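Local coordinates for protein aromatic amino acid beta-eliminating lyase/threonine aldolase (Exiguobacterium sibiricum, PDB 3LWS) that belongs to the beta-eliminating lyase family of pyridoxal-phosphate-dependent proteins and carries that cofactor covalently bound to a lysine of the chain, at residues R123-L127 with D128-A132; A177-F180 with E181-Y185. All coordinates share one frame; numbering follows the deposited sequence.

The two contacts follow each other along the chain, contact 1 closing before contact 2 opens, and both belong to the part of the fold built round the mixed seven-stranded sheet. Contact 1 starts helix 127-131 on the link from edge strand 114-117 to strand 138-142; contact 2 opens helix 179-186 just after strand 171-176, which is the neighbour of 138-142. Their centres lie about 22 Å apart and their nearest atoms about 9 Å, without touching. Contact 1 sits at the surface, its centre about 22 Å from the centre of the chain, whereas contact 2 is buried, its centre about 9 Å from that point, and reaches the cofactor. One therefore shapes a peripheral helix start, the other a wall of the cofactor site.

Contact 1: residues R123-L127 with D128-A132; sequences RLMTL and DEIKA
Glu-129 reaches back from the first turn of helix 127-131 to Thr-126 and Arg-123. Its CB lies 3.4 Å from Thr-126 OG1, and with chi1 at -77° CG is set beside the residue's own backbone N, where it still passes along that hydroxyl oxygen. The rest of the chain is extended, which carries the carboxylate across the threonine. OE1 is gripped twice: Thr-126 N donates to it from the anti side at 2.9 Å, somewhat out of the carboxylate plane, and Arg-123 NH1 uses its syn lone pair. In return Glu-129 N donates to Thr-126 OG1 over 3.0 Å. These reciprocal bonds are a capping box, with Thr-126 as the N-cap of the short helix leading on toward strand 138-142. OE2 meets Arg-123 NH2 at 2.8 Å, near the guanidinium plane, making the salt bridge end-on and two-pronged, one nitrogen to each oxygen; the two flat groups are turned 31° apart. Arg-123 NH1 also donates to Leu-124 O at 3.0 Å, a further restraint on the rotation of the guanidinium. Elsewhere on the turn, the selenium of selenomethionine Met-125 rests 3.6 Å from Ile-130 CG1; both side chains also touch Leu-139 of the sheet. On the flank facing helix 155-167, Lys-131 CE passes Leu-127 CG at 3.9 Å; Leu-127 touches Ile-161 there, Lys-131 Tyr-164.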
ATOM      1  N   ARG A 123       9.770 -30.510  -5.174  1.00 23.36           N
ATOM      2  CA  ARG A 123      11.204 -30.445  -5.451  1.00 24.38           C
ATOM      3  C   ARG A 123      11.545 -29.236  -6.302  1.00 23.31           C
ATOM      4  O   ARG A 123      10.664 -28.552  -6.813  1.00 22.64           O
ATOM      5  CB  ARG A 123      11.660 -31.724  -6.195  1.00 25.21           C
ATOM      6  CG  ARG A 123      10.921 -31.965  -7.524  1.00 24.36           C
ATOM      7  CD  ARG A 123      11.678 -32.903  -8.406  1.00 29.11           C
ATOM      8  NE  ARG A 123      10.962 -33.293  -9.620  1.00 29.23           N
ATOM      9  CZ  ARG A 123      10.824 -32.562 -10.726  1.00 31.31           C
ATOM     10  NH1 ARG A 123      11.316 -31.321 -10.835  1.00 25.86           N
ATOM     11  NH2 ARG A 123      10.162 -33.086 -11.747  1.00 32.16           N
ATOM     12  N   LEU A 124      12.832 -28.997  -6.477  1.00 23.54           N
ATOM     13  CA  LEU A 124      13.262 -27.960  -7.424  1.00 23.89           C
ATOM     14  C   LEU A 124      13.011 -28.444  -8.848  1.00 23.43           C
ATOM     15  O   LEU A 124      13.068 -29.640  -9.146  1.00 23.29           O
ATOM     16  CB  LEU A 124      14.744 -27.616  -7.259  1.00 23.54           C
ATOM     17  CG  LEU A 124      15.232 -26.963  -5.973  1.00 25.07           C
ATOM     18  CD1 LEU A 124      16.727 -26.706  -6.115  1.00 25.05           C
ATOM     19  CD2 LEU A 124      14.465 -25.660  -5.674  1.00 23.94           C
HETATM   20  N   MSE A 125      12.691 -27.510  -9.724  1.00 22.84           N
HETATM   21  CA  MSE A 125      12.686 -27.767 -11.166  1.00 21.05           C
HETATM   22  C   MSE A 125      14.132 -28.097 -11.590  1.00 21.91           C
HETATM   23  O   MSE A 125      15.085 -27.618 -10.988  1.00 22.80           O
HETATM   24  CB  MSE A 125      12.186 -26.525 -11.912  1.00 21.26           C
HETATM   25  CG  MSE A 125      13.192 -25.356 -11.888  1.00 23.01           C
HETATM   26 SE   MSE A 125      12.577 -23.786 -12.860  0.75 26.06          SE
HETATM   27  CE  MSE A 125      11.377 -23.169 -11.479  1.00 17.49           C
ATOM     28  N   THR A 126      14.286 -28.916 -12.611  1.00 21.42           N
ATOM     29  CA  THR A 126      15.600 -29.345 -13.063  1.00 22.86           C
ATOM     30  C   THR A 126      16.017 -28.481 -14.249  1.00 23.93           C
ATOM     31  O   THR A 126      15.173 -27.868 -14.884  1.00 21.51           O
ATOM     32  CB  THR A 126      15.567 -30.815 -13.488  1.00 21.39           C
ATOM     33  OG1 THR A 126      14.759 -30.945 -14.667  1.00 25.91           O
ATOM     34  CG2 THR A 126      15.020 -31.694 -12.390  1.00 22.34           C
ATOM     35  N   LEU A 127      17.313 -28.418 -14.534  1.00 24.12           N
ATOM     36  CA  LEU A 127      17.801 -27.708 -15.715  1.00 25.04           C
ATOM     37  C   LEU A 127      17.220 -28.284 -17.013  1.00 25.61           C
ATOM     38  O   LEU A 127      16.874 -27.517 -17.924  1.00 25.86           O
ATOM     39  CB  LEU A 127      19.326 -27.723 -15.766  1.00 26.84           C
ATOM     40  CG  LEU A 127      20.021 -27.067 -16.957  1.00 24.72           C
ATOM     41  CD1 LEU A 127      19.637 -25.652 -17.166  1.00 23.52           C
ATOM     42  CD2 LEU A 127      21.513 -27.134 -16.752  1.00 26.30           C
ATOM     43  N   ASP A 128      17.071 -29.611 -17.095  1.00 25.52           N
ATOM     44  CA  ASP A 128      16.407 -30.219 -18.251  1.00 25.17           C
ATOM     45  C   ASP A 128      14.983 -29.726 -18.441  1.00 24.52           C
ATOM     46  O   ASP A 128      14.552 -29.504 -19.588  1.00 23.00           O
ATOM     47  CB  ASP A 128      16.381 -31.736 -18.167  1.00 26.71           C
ATOM     48  CG  ASP A 128      17.748 -32.359 -18.411  1.00 28.35           C
ATOM     49  OD1 ASP A 128      18.592 -31.737 -19.076  1.00 28.32           O
ATOM     50  OD2 ASP A 128      17.966 -33.475 -17.919  1.00 32.89           O
ATOM     51  N   GLU A 129      14.243 -29.587 -17.346  1.00 22.99           N
ATOM     52  CA  GLU A 129      12.869 -29.056 -17.424  1.00 23.87           C
ATOM     53  C   GLU A 129      12.805 -27.614 -17.931  1.00 21.93           C
ATOM     54  O   GLU A 129      11.900 -27.278 -18.655  1.00 23.18           O
ATOM     55  CB  GLU A 129      12.166 -29.181 -16.085  1.00 23.93           C
ATOM     56  CG  GLU A 129      11.701 -30.603 -15.828  1.00 26.60           C
ATOM     57  CD  GLU A 129      11.335 -30.856 -14.399  1.00 24.50           C
ATOM     58  OE1 GLU A 129      11.873 -30.189 -13.495  1.00 27.01           O
ATOM     59  OE2 GLU A 129      10.522 -31.756 -14.162  1.00 26.55           O
ATOM     60  N   ILE A 130      13.774 -26.782 -17.556  1.00 22.02           N
ATOM     61  CA  ILE A 130      13.883 -25.416 -18.082  1.00 21.44           C
ATOM     62  C   ILE A 130      14.213 -25.454 -19.588  1.00 23.91           C
ATOM     63  O   ILE A 130      13.595 -24.773 -20.365  1.00 23.14           O
ATOM     64  CB  ILE A 130      14.980 -24.622 -17.318  1.00 21.48           C
ATOM     65  CG1 ILE A 130      14.541 -24.339 -15.857  1.00 20.53           C
ATOM     66  CG2 ILE A 130      15.341 -23.324 -18.021  1.00 22.25           C
ATOM     67  CD1 ILE A 130      15.645 -23.826 -15.002  1.00 19.50           C
ATOM     68  N   LYS A 131      15.198 -26.252 -19.990  1.00 24.12           N
ATOM     69  CA  LYS A 131      15.547 -26.391 -21.413  1.00 24.33           C
ATOM     70  C   LYS A 131      14.385 -26.930 -22.256  1.00 24.86           C
ATOM     71  O   LYS A 131      14.362 -26.701 -23.454  1.00 25.16           O
ATOM     72  CB  LYS A 131      16.771 -27.286 -21.608  1.00 23.72           C
ATOM     73  CG  LYS A 131      18.094 -26.705 -21.106  1.00 25.36           C
ATOM     74  CD  LYS A 131      19.195 -27.758 -21.042  1.00 30.64           C
ATOM     75  CE  LYS A 131      20.551 -27.142 -20.782  1.00 34.03           C
ATOM     76  NZ  LYS A 131      21.612 -28.148 -20.472  1.00 30.77           N
ATOM     77  N   ALA A 132      13.450 -27.664 -21.645  1.00 25.04           N
ATOM     78  CA  ALA A 132      12.280 -28.177 -22.362  1.00 25.49           C
ATOM     79  C   ALA A 132      11.173 -27.144 -22.503  1.00 24.77           C
ATOM     80  O   ALA A 132      10.208 -27.394 -23.209  1.00 25.28           O
ATOM     81  CB  ALA A 132      11.738 -29.484 -21.687  1.00 23.70           C
TER

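Contact 2: residues A177-F180 with E181-Y185; sequences ARLF and EMLPY
In Glu-181, chi1 of -67° sets CG beside the backbone N and chi2 of 87° folds the chain back, laying the carboxylate against the aliphatic start of Arg-178. OE2 comes 3.7 Å from Arg-178 CG, and CD packs on CA and CB of the same residue, but no salt bridge forms: Glu-181 OE2 is 5.0 Å from Arg-178 NE. OE1 stands 3.2 Å from Arg-178 O, a meeting of two acceptors without a bond between them. A water is placed to donate to Ala-177 O at 2.7 Å and to Glu-181 OE1, though other acceptors compete for its protons. OE2 receives a weak bond from Gly-207 N, next to the cofactor-bearing position 206. Helix 179-186 opens with N-H groups donating to the carbonyl three residues earlier, a 3-10-like pattern: Leu-183 N to Phe-180 O at 3.2 Å, Met-182 N to Leu-179 O at 3.0 Å, both donors above the carbonyl planes. Leu-179 CD1 and Leu-183 CD2 meet at 4.0 Å beside Ile-193. The helix start is thus apolar on that flank and polar where Arg-178, its chain extended from CG to NE, sends NH1 to O3 of the modified lysine at 206. A guanidinium so placed would be expected to favour negative charge on that cofactor oxygen.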
ATOM      1  N   ALA A 177      12.457 -12.505  -2.292  1.00 16.45           N
ATOM      2  CA  ALA A 177      11.856 -12.304  -0.978  1.00 17.34           C
ATOM      3  C   ALA A 177      12.855 -12.672   0.126  1.00 17.90           C
ATOM      4  O   ALA A 177      12.941 -11.968   1.097  1.00 18.41           O
ATOM      5  CB  ALA A 177      10.565 -13.119  -0.838  1.00 17.36           C
ATOM      6  N   ARG A 178      13.616 -13.749  -0.064  1.00 20.07           N
ATOM      7  CA  ARG A 178      14.607 -14.203   0.902  1.00 19.86           C
ATOM      8  C   ARG A 178      16.037 -14.174   0.344  1.00 19.52           C
ATOM      9  O   ARG A 178      16.852 -15.027   0.698  1.00 19.93           O
ATOM     10  CB  ARG A 178      14.282 -15.612   1.409  1.00 18.98           C
ATOM     11  CG  ARG A 178      12.924 -15.698   2.075  1.00 18.37           C
ATOM     12  CD  ARG A 178      12.457 -17.094   2.512  1.00 19.64           C
ATOM     13  NE  ARG A 178      11.205 -16.893   3.227  1.00 17.80           N
ATOM     14  CZ  ARG A 178      10.047 -16.561   2.646  1.00 19.22           C
ATOM     15  NH1 ARG A 178       9.935 -16.470   1.320  1.00 19.88           N
ATOM     16  NH2 ARG A 178       8.984 -16.300   3.392  1.00 17.45           N
ATOM     17  N   LEU A 179      16.371 -13.197  -0.491  1.00 20.00           N
ATOM     18  CA  LEU A 179      17.738 -13.165  -1.073  1.00 18.21           C
ATOM     19  C   LEU A 179      18.844 -12.941  -0.035  1.00 19.47           C
ATOM     20  O   LEU A 179      19.885 -13.594  -0.097  1.00 19.97           O
ATOM     21  CB  LEU A 179      17.899 -12.123  -2.178  1.00 19.36           C
ATOM     22  CG  LEU A 179      19.320 -11.964  -2.813  1.00 18.24           C
ATOM     23  CD1 LEU A 179      19.754 -13.150  -3.569  1.00 17.31           C
ATOM     24  CD2 LEU A 179      19.336 -10.793  -3.768  1.00 21.57           C
ATOM     25  N   PHE A 180      18.638 -12.031   0.907  1.00 19.58           N
ATOM     26  CA  PHE A 180      19.697 -11.730   1.888  1.00 19.69           C
ATOM     27  C   PHE A 180      20.052 -12.980   2.679  1.00 20.96           C
ATOM     28  O   PHE A 180      21.233 -13.235   2.951  1.00 20.62           O
ATOM     29  CB  PHE A 180      19.289 -10.575   2.796  1.00 20.31           C
ATOM     30  CG  PHE A 180      18.988  -9.317   2.028  1.00 22.67           C
ATOM     31  CD1 PHE A 180      20.028  -8.599   1.419  1.00 23.28           C
ATOM     32  CD2 PHE A 180      17.683  -8.905   1.827  1.00 22.20           C
ATOM     33  CE1 PHE A 180      19.769  -7.466   0.630  1.00 22.51           C
ATOM     34  CE2 PHE A 180      17.415  -7.756   1.050  1.00 21.26           C
ATOM     35  CZ  PHE A 180      18.471  -7.036   0.465  1.00 22.66           C
ATOM     36  N   GLU A 181      19.028 -13.804   2.941  1.00 17.95           N
ATOM     37  CA  GLU A 181      19.154 -14.985   3.732  1.00 19.63           C
ATOM     38  C   GLU A 181      20.039 -16.001   3.059  1.00 20.12           C
ATOM     39  O   GLU A 181      20.629 -16.839   3.754  1.00 21.02           O
ATOM     40  CB  GLU A 181      17.782 -15.628   4.022  1.00 20.47           C
ATOM     41  CG  GLU A 181      16.869 -14.819   4.908  1.00 20.45           C
ATOM     42  CD  GLU A 181      16.003 -13.807   4.165  1.00 20.33           C
ATOM     43  OE1 GLU A 181      16.519 -13.172   3.227  1.00 19.68           O
ATOM     44  OE2 GLU A 181      14.809 -13.655   4.539  1.00 23.83           O
HETATM   45  N   MSE A 182      20.100 -15.954   1.727  1.00 18.45           N
HETATM   46  CA  MSE A 182      20.855 -16.915   0.915  1.00 21.05           C
HETATM   47  C   MSE A 182      22.340 -16.554   0.694  1.00 21.82           C
HETATM   48  O   MSE A 182      23.118 -17.396   0.246  1.00 22.18           O
HETATM   49  CB  MSE A 182      20.211 -17.071  -0.458  1.00 22.25           C
HETATM   50  CG  MSE A 182      18.900 -17.762  -0.460  1.00 22.06           C
HETATM   51 SE   MSE A 182      19.029 -19.561   0.252  0.75 24.89          SE
HETATM   52  CE  MSE A 182      20.645 -20.287  -0.515  1.00 19.13           C
ATOM     53  N   LEU A 183      22.715 -15.312   0.983  1.00 22.26           N
ATOM     54  CA  LEU A 183      24.071 -14.853   0.684  1.00 22.02           C
ATOM     55  C   LEU A 183      25.183 -15.583   1.484  1.00 21.01           C
ATOM     56  O   LEU A 183      26.196 -15.924   0.906  1.00 22.48           O
ATOM     57  CB  LEU A 183      24.158 -13.314   0.758  1.00 21.04           C
ATOM     58  CG  LEU A 183      23.184 -12.588  -0.199  1.00 22.48           C
ATOM     59  CD1 LEU A 183      23.366 -11.075  -0.222  1.00 20.25           C
ATOM     60  CD2 LEU A 183      23.264 -13.117  -1.604  1.00 20.08           C
ATOM     61  N   PRO A 184      24.976 -15.879   2.783  1.00 19.49           N
ATOM     62  CA  PRO A 184      26.014 -16.629   3.479  1.00 21.38           C
ATOM     63  C   PRO A 184      26.359 -17.941   2.781  1.00 21.83           C
ATOM     64  O   PRO A 184      27.527 -18.226   2.561  1.00 24.82           O
ATOM     65  CB  PRO A 184      25.402 -16.853   4.868  1.00 20.87           C
ATOM     66  CG  PRO A 184      24.511 -15.727   5.038  1.00 18.55           C
ATOM     67  CD  PRO A 184      23.912 -15.481   3.711  1.00 19.76           C
ATOM     68  N   TYR A 185      25.343 -18.702   2.374  1.00 22.43           N
ATOM     69  CA  TYR A 185      25.542 -20.002   1.737  1.00 22.54           C
ATOM     70  C   TYR A 185      26.168 -19.891   0.354  1.00 23.61           C
ATOM     71  O   TYR A 185      27.027 -20.680  -0.014  1.00 23.53           O
ATOM     72  CB  TYR A 185      24.199 -20.722   1.609  1.00 20.82           C
ATOM     73  CG  TYR A 185      24.226 -21.919   0.739  1.00 21.61           C
ATOM     74  CD1 TYR A 185      24.638 -23.143   1.235  1.00 21.79           C
ATOM     75  CD2 TYR A 185      23.877 -21.833  -0.608  1.00 23.73           C
ATOM     76  CE1 TYR A 185      24.693 -24.250   0.428  1.00 26.41           C
ATOM     77  CE2 TYR A 185      23.918 -22.938  -1.411  1.00 29.39           C
ATOM     78  CZ  TYR A 185      24.316 -24.149  -0.895  1.00 27.87           C
ATOM     79  OH  TYR A 185      24.346 -25.246  -1.722  1.00 29.23           O
TER
HETATM   80  O   HOH W   1      14.608 -10.805   2.863  1.00 17.10           O